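PDB 1YUZ: nigerythrin from Desulfovibrio vulgaris subsp. vulgaris, which has NADH peroxidase activity in vitro and carries hemerythrin-like diiron and rubredoxin-like iron centres in a homodimer. Local coordinates for residues I116-S120 / D121-A125; S136-V139 / H140-R144. All coordinates share one frame; numbering follows the deposited sequence. Where two conformers were deposited one is given.

Contact 1. Residues I116-S120 / D121-A125; sequences IYETS and DMYPA. With FE (Fe (III) ion), chain F.
Asp121 opens the turn that follows Tyr117 in helix 104-132, one of the four long helices of the ferritin-like diiron bundle, at a point where a wider pi-type turn interrupts the regular alpha-helical pattern. Its CG stands 3.5 Å from Tyr117 CE2, and the carboxylate is turned 53° against the phenol ring. CG of Asp121 lies anti to the backbone N (chi1 -172°), which carries the acid beside that ring; Tyr117 OH is hydrogen-bonded to Thr24. A carboxylate suits the place because its two oxygens can take several hydrogen bonds at once, with Ser22 and Thr24 at OD1 and Lys23 N at OD2.

The widening shows in the backbone: Asp121 N and Met122 N reach Tyr117 O from opposite faces of its carbonyl plane, the second at 3.0 Å being the i+5 to i bond of a pi-type turn. Met122 N also lies over one face of the Tyr117 ring, and the methionine CB meets Tyr117 CE1. The flexible thioether then bends at chi3 (81°), laying CE 3.4 Å above the centre of the Tyr123 ring.

Tyr123 repeats the i+5 to i spacing, N to Glu118 O, with the donor in the carbonyl plane. Its ring runs alongside the extended Glu118 side chain, and its OH is hydrogen-bonded to Glu40 and Glu80, so one tyrosine combines apolar packing with a polar link to an iron ligand. Pro124, which has no N-H to give, fits where the helix kinks; its CG sits 3.0 Å from Thr119 O. Glu118 ends at the iron(III), which Glu40, Glu73, Glu149 and a water also ligate: OE1 binds at 2.1 Å, whereas OE2 stays 3.3 Å from the metal.

Contact 2. Residues S136-V139 / H140-R144; sequences SKAV and HVFTR
Ala138 and Phe142, one turn apart, form the tight inner side of this stretch. Phe142 N gives a nearly straight hydrogen bond to Ala138 O at 2.8 Å, with an N-H...O angle of 170°, and Phe142 CD1 comes within 3.3 Å of that same oxygen, which stands oblique to the ring. CG of Phe142 is beside its own backbone N (chi1 -74°), which directs the ring toward the preceding turn and brings CE1 to 4.2 Å from Ala138 CB. The small methyl leaves room for the neighbouring helices: it touches Thr29 and Ala130, while the larger aromatic packs among Asn32, Leu33 and Ala36 and meets the Phe126 ring.

Such a mix of small and bulky apolar residues suits the first turns of helix 136-161, where this helix of the ferritin-like bundle packs against helices 29-56 and 104-132 and, through Val141, against helix 60-87. Near its start, Asn135 OD1 accepts from Ala138 N. Thr143 is a buried residue whose hydroxyl finds an acceptor within the helix: OG1 donates to Val139 O at 2.7 Å from above the carbonyl plane, and Thr143 N reaches the same oxygen from the opposite face. OG1 also lies 3.9 Å from Val139 CG1, the two branched side chains running side by side.

The other flank is looser and carries polar residues that tolerate water. Exposed Lys137 has a fully extended chain, its amine in a long, weak ion pair with Glu86. His140, likewise exposed, meets the preceding turn through CB, 3.4 Å from Lys137 O.

In the fold
Contact 1 lies on helix 104-132 and contact 2 on helix 136-161, the next in the chain, with their centres 13 Å apart. They touch directly where Tyr123 CE2 meets Phe142 CD2 at 3.6 Å. Contact 1 reaches the diiron site itself, since Glu118 binds the iron(III) and its side chain is about 5 Å from the iron(II). In contact 2, by contrast, the side chain of Phe142 is about 12 Å from the iron(II), and that of His140 about 10 Å from an iron(III) and about 7 Å from the side chain of Cys192, a ligand of the rubredoxin-like centre. Glu149 and His152, further along helix 136-161, add two ligands to the diiron site.

Contact 1. Residues I116-S120 / D121-A125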
ATOM      1  N   ILE B 116       4.848   4.803  -1.253  1.00  7.77           N
ATOM      2  CA  ILE B 116       5.634   3.631  -1.611  1.00  8.00           C
ATOM      3  C   ILE B 116       6.903   4.055  -2.350  1.00  8.15           C
ATOM      4  O   ILE B 116       7.982   3.524  -2.090  1.00  8.27           O
ATOM      5  CB  ILE B 116       4.793   2.667  -2.469  1.00  8.03           C
ATOM      6  CG1 ILE B 116       3.714   2.022  -1.593  1.00  8.16           C
ATOM      7  CG2 ILE B 116       5.675   1.603  -3.095  1.00  8.07           C
ATOM      8  CD1 ILE B 116       2.672   1.240  -2.376  1.00  8.54           C
ATOM      9  N   TYR B 117       6.782   5.020  -3.254  1.00  8.31           N
ATOM     10  CA  TYR B 117       7.949   5.501  -3.978  1.00  8.64           C
ATOM     11  C   TYR B 117       8.961   6.076  -2.993  1.00  8.66           C
ATOM     12  O   TYR B 117      10.157   5.808  -3.087  1.00  8.43           O
ATOM     13  CB  TYR B 117       7.551   6.577  -4.998  1.00  9.10           C
ATOM     14  CG  TYR B 117       8.719   7.429  -5.442  1.00  9.58           C
ATOM     15  CD1 TYR B 117       8.898   8.717  -4.938  1.00 10.08           C
ATOM     16  CD2 TYR B 117       9.691   6.916  -6.303  1.00  9.89           C
ATOM     17  CE1 TYR B 117      10.019   9.470  -5.271  1.00 10.34           C
ATOM     18  CE2 TYR B 117      10.817   7.661  -6.640  1.00 10.25           C
ATOM     19  CZ  TYR B 117      10.976   8.936  -6.118  1.00 10.40           C
ATOM     20  OH  TYR B 117      12.104   9.670  -6.422  1.00 11.07           O
ATOM     21  N   GLU B 118       8.483   6.860  -2.035  1.00  8.67           N
ATOM     22  CA  GLU B 118       9.387   7.462  -1.067  1.00  8.95           C
ATOM     23  C   GLU B 118      10.052   6.457  -0.133  1.00  8.71           C
ATOM     24  O   GLU B 118      11.247   6.566   0.150  1.00  8.63           O
ATOM     25  CB  GLU B 118       8.650   8.533  -0.252  1.00  9.71           C
ATOM     26  CG  GLU B 118       8.108   9.663  -1.119  1.00 11.24           C
ATOM     27  CD  GLU B 118       7.468  10.785  -0.321  1.00 12.15           C
ATOM     28  OE1 GLU B 118       7.960  11.100   0.782  1.00 12.84           O
ATOM     29  OE2 GLU B 118       6.471  11.361  -0.801  1.00 13.75           O
ATOM     30  N   THR B 119       9.299   5.464   0.322  1.00  8.39           N
ATOM     31  CA  THR B 119       9.843   4.487   1.252  1.00  8.30           C
ATOM     32  C   THR B 119      10.711   3.400   0.628  1.00  8.54           C
ATOM     33  O   THR B 119      11.601   2.873   1.292  1.00  8.43           O
ATOM     34  CB  THR B 119       8.708   3.804   2.061  1.00  8.18           C
ATOM     35  OG1 THR B 119       9.236   3.304   3.292  1.00  7.64           O
ATOM     36  CG2 THR B 119       8.110   2.635   1.287  1.00  7.99           C
ATOM     37  N   SER B 120      10.475   3.079  -0.641  1.00  8.66           N
ATOM     38  CA  SER B 120      11.218   2.005  -1.294  1.00  9.01           C
ATOM     39  C   SER B 120      12.172   2.445  -2.390  1.00  9.14           C
ATOM     40  O   SER B 120      12.946   1.635  -2.900  1.00  9.37           O
ATOM     41  CB  SER B 120      10.239   0.999  -1.901  1.00  8.89           C
ATOM     42  OG  SER B 120       9.573   1.566  -3.019  1.00  8.80           O
ATOM     43  N   ASP B 121      12.115   3.716  -2.758  1.00  9.45           N
ATOM     44  CA  ASP B 121      12.959   4.217  -3.827  1.00  9.82           C
ATOM     45  C   ASP B 121      13.748   5.451  -3.410  1.00  9.82           C
ATOM     46  O   ASP B 121      14.954   5.374  -3.189  1.00  9.97           O
ATOM     47  CB  ASP B 121      12.085   4.536  -5.047  1.00 10.32           C
ATOM     48  CG  ASP B 121      12.892   4.879  -6.279  1.00 10.71           C
ATOM     49  OD1 ASP B 121      13.982   5.468  -6.137  1.00 11.24           O
ATOM     50  OD2 ASP B 121      12.419   4.578  -7.395  1.00 11.14           O
ATOM     51  N   MET B 122      13.060   6.579  -3.269  1.00  9.80           N
ATOM     52  CA  MET B 122      13.736   7.822  -2.929  1.00  9.81           C
ATOM     53  C   MET B 122      14.534   7.835  -1.638  1.00  9.55           C
ATOM     54  O   MET B 122      15.744   8.057  -1.663  1.00  9.57           O
ATOM     55  CB  MET B 122      12.747   8.985  -2.905  1.00 10.20           C
ATOM     56  CG  MET B 122      13.445  10.327  -2.793  1.00 10.96           C
ATOM     57  SD  MET B 122      12.327  11.690  -2.536  1.00 11.80           S
ATOM     58  CE  MET B 122      12.048  11.550  -0.777  1.00 11.57           C
ATOM     59  N   TYR B 123      13.881   7.619  -0.503  1.00  9.14           N
ATOM     60  CA  TYR B 123      14.633   7.658   0.738  1.00  8.90           C
ATOM     61  C   TYR B 123      15.711   6.581   0.814  1.00  8.98           C
ATOM     62  O   TYR B 123      16.821   6.863   1.260  1.00  8.85           O
ATOM     63  CB  TYR B 123      13.684   7.654   1.944  1.00  8.56           C
ATOM     64  CG  TYR B 123      13.103   9.037   2.201  1.00  7.97           C
ATOM     65  CD1 TYR B 123      11.723   9.239   2.261  1.00  7.96           C
ATOM     66  CD2 TYR B 123      13.938  10.148   2.366  1.00  7.98           C
ATOM     67  CE1 TYR B 123      11.188  10.509   2.477  1.00  7.87           C
ATOM     68  CE2 TYR B 123      13.413  11.420   2.585  1.00  7.98           C
ATOM     69  CZ  TYR B 123      12.038  11.594   2.640  1.00  7.91           C
ATOM     70  OH  TYR B 123      11.520  12.852   2.865  1.00  7.98           O
ATOM     71  N   PRO B 124      15.420   5.342   0.371  1.00  9.05           N
ATOM     72  CA  PRO B 124      16.498   4.347   0.446  1.00  9.40           C
ATOM     73  C   PRO B 124      17.710   4.795  -0.390  1.00  9.50           C
ATOM     74  O   PRO B 124      18.857   4.576   0.002  1.00  9.68           O
ATOM     75  CB  PRO B 124      15.841   3.090  -0.108  1.00  9.36           C
ATOM     76  CG  PRO B 124      14.443   3.215   0.401  1.00  9.32           C
ATOM     77  CD  PRO B 124      14.122   4.683   0.126  1.00  9.10           C
ATOM     78  N   ALA B 125      17.454   5.435  -1.530  1.00  9.69           N
ATOM     79  CA  ALA B 125      18.535   5.911  -2.397  1.00  9.86           C
ATOM     80  C   ALA B 125      19.342   6.992  -1.688  1.00 10.00           C
ATOM     81  O   ALA B 125      20.577   6.996  -1.734  1.00 10.18           O
ATOM     82  CB  ALA B 125      17.963   6.466  -3.698  1.00 10.13           C
TER
HETATM   83 FE    FE F 301       7.002  12.113   2.331  1.00 10.00          FE
HETATM   84  O   HOH W   1       5.311  11.195   1.941  1.00 13.29           O

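Contact 2. Residues S136-V139 / H140-R144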
ATOM      1  N   SER B 136      26.189  10.749   8.809  1.00 13.63           N
ATOM      2  CA  SER B 136      25.317  10.074   9.767  1.00 13.77           C
ATOM      3  C   SER B 136      24.063  10.867  10.125  1.00 13.49           C
ATOM      4  O   SER B 136      23.002  10.283  10.356  1.00 13.45           O
ATOM      5  CB  SER B 136      26.098   9.744  11.043  1.00 14.17           C
ATOM      6  OG  SER B 136      26.504  10.924  11.707  1.00 15.14           O
ATOM      7  N   LYS B 137      24.176  12.189  10.178  1.00 13.26           N
ATOM      8  CA  LYS B 137      23.024  13.021  10.502  1.00 13.14           C
ATOM      9  C   LYS B 137      21.950  12.860   9.430  1.00 12.52           C
ATOM     10  O   LYS B 137      20.764  12.738   9.735  1.00 12.37           O
ATOM     11  CB  LYS B 137      23.435  14.492  10.610  1.00 13.84           C
ATOM     12  CG  LYS B 137      24.331  14.796  11.807  1.00 14.94           C
ATOM     13  CD  LYS B 137      24.562  16.294  11.976  1.00 15.81           C
ATOM     14  CE  LYS B 137      25.286  16.585  13.283  1.00 16.38           C
ATOM     15  NZ  LYS B 137      25.475  18.039  13.534  1.00 17.10           N
ATOM     16  N   ALA B 138      22.375  12.846   8.171  1.00 11.91           N
ATOM     17  CA  ALA B 138      21.457  12.691   7.052  1.00 11.44           C
ATOM     18  C   ALA B 138      20.876  11.284   7.048  1.00 11.18           C
ATOM     19  O   ALA B 138      19.697  11.101   6.756  1.00 10.96           O
ATOM     20  CB  ALA B 138      22.179  12.969   5.747  1.00 11.43           C
ATOM     21  N   VAL B 139      21.696  10.290   7.366  1.00 10.94           N
ATOM     22  CA  VAL B 139      21.208   8.918   7.413  1.00 10.90           C
ATOM     23  C   VAL B 139      20.074   8.848   8.432  1.00 10.84           C
ATOM     24  O   VAL B 139      19.038   8.232   8.181  1.00 10.51           O
ATOM     25  CB  VAL B 139      22.329   7.933   7.824  1.00 10.83           C
ATOM     26  CG1 VAL B 139      21.734   6.574   8.163  1.00 10.88           C
ATOM     27  CG2 VAL B 139      23.341   7.793   6.687  1.00 10.92           C
ATOM     28  N   HIS B 140      20.265   9.496   9.576  1.00 10.87           N
ATOM     29  CA  HIS B 140      19.252   9.498  10.626  1.00 10.99           C
ATOM     30  C   HIS B 140      17.955  10.144  10.151  1.00 10.78           C
ATOM     31  O   HIS B 140      16.877   9.562  10.279  1.00 10.69           O
ATOM     32  CB  HIS B 140      19.773  10.253  11.852  1.00 11.68           C
ATOM     33  CG  HIS B 140      18.741  10.465  12.916  1.00 12.53           C
ATOM     34  ND1 HIS B 140      18.293   9.449  13.732  1.00 13.22           N
ATOM     35  CD2 HIS B 140      18.058  11.574  13.284  1.00 12.93           C
ATOM     36  CE1 HIS B 140      17.379   9.925  14.560  1.00 13.19           C
ATOM     37  NE2 HIS B 140      17.218  11.211  14.309  1.00 13.48           N
ATOM     38  N   VAL B 141      18.059  11.348   9.604  1.00 10.38           N
ATOM     39  CA  VAL B 141      16.879  12.056   9.131  1.00 10.23           C
ATOM     40  C   VAL B 141      16.147  11.308   8.018  1.00  9.98           C
ATOM     41  O   VAL B 141      14.931  11.138   8.076  1.00 10.01           O
ATOM     42  CB  VAL B 141      17.250  13.476   8.650  1.00 10.27           C
ATOM     43  CG1 VAL B 141      16.068  14.116   7.937  1.00 10.78           C
ATOM     44  CG2 VAL B 141      17.666  14.330   9.846  1.00 10.62           C
ATOM     45  N   PHE B 142      16.886  10.849   7.013  1.00  9.55           N
ATOM     46  CA  PHE B 142      16.282  10.121   5.901  1.00  9.26           C
ATOM     47  C   PHE B 142      15.649   8.817   6.378  1.00  9.19           C
ATOM     48  O   PHE B 142      14.625   8.387   5.851  1.00  9.23           O
ATOM     49  CB  PHE B 142      17.334   9.821   4.832  1.00  9.22           C
ATOM     50  CG  PHE B 142      17.740  11.016   4.011  1.00  8.99           C
ATOM     51  CD1 PHE B 142      19.041  11.121   3.528  1.00  9.10           C
ATOM     52  CD2 PHE B 142      16.821  12.009   3.673  1.00  8.89           C
ATOM     53  CE1 PHE B 142      19.421  12.188   2.718  1.00  8.97           C
ATOM     54  CE2 PHE B 142      17.192  13.082   2.863  1.00  8.96           C
ATOM     55  CZ  PHE B 142      18.497  13.171   2.382  1.00  8.89           C
ATOM     56  N   THR B 143      16.272   8.181   7.363  1.00  9.17           N
ATOM     57  CA  THR B 143      15.758   6.935   7.916  1.00  9.25           C
ATOM     58  C   THR B 143      14.418   7.168   8.603  1.00  9.19           C
ATOM     59  O   THR B 143      13.460   6.421   8.385  1.00  9.17           O
ATOM     60  CB  THR B 143      16.743   6.332   8.938  1.00  9.41           C
ATOM     61  OG1 THR B 143      17.876   5.799   8.245  1.00  9.94           O
ATOM     62  CG2 THR B 143      16.082   5.223   9.746  1.00  9.61           C
ATOM     63  N   ARG B 144      14.348   8.201   9.439  0.50  9.24           N
ATOM     64  CA  ARG B 144      13.110   8.509  10.140  0.50  9.31           C
ATOM     65  C   ARG B 144      11.981   8.768   9.150  0.50  9.06           C
ATOM     66  O   ARG B 144      10.878   8.245   9.305  0.50  8.97           O
ATOM     67  CB  ARG B 144      13.291   9.721  11.062  0.50  9.73           C
ATOM     68  CG  ARG B 144      14.073   9.427  12.338  0.50 10.33           C
ATOM     69  CD  ARG B 144      13.518  10.215  13.529  0.50 10.93           C
ATOM     70  NE  ARG B 144      14.183   9.875  14.786  0.50 11.54           N
ATOM     71  CZ  ARG B 144      14.249   8.646  15.289  0.50 11.48           C
ATOM     72  NH1 ARG B 144      13.689   7.635  14.640  0.50 11.76           N
ATOM     73  NH2 ARG B 144      14.878   8.424  16.433  0.50 11.74           N
TER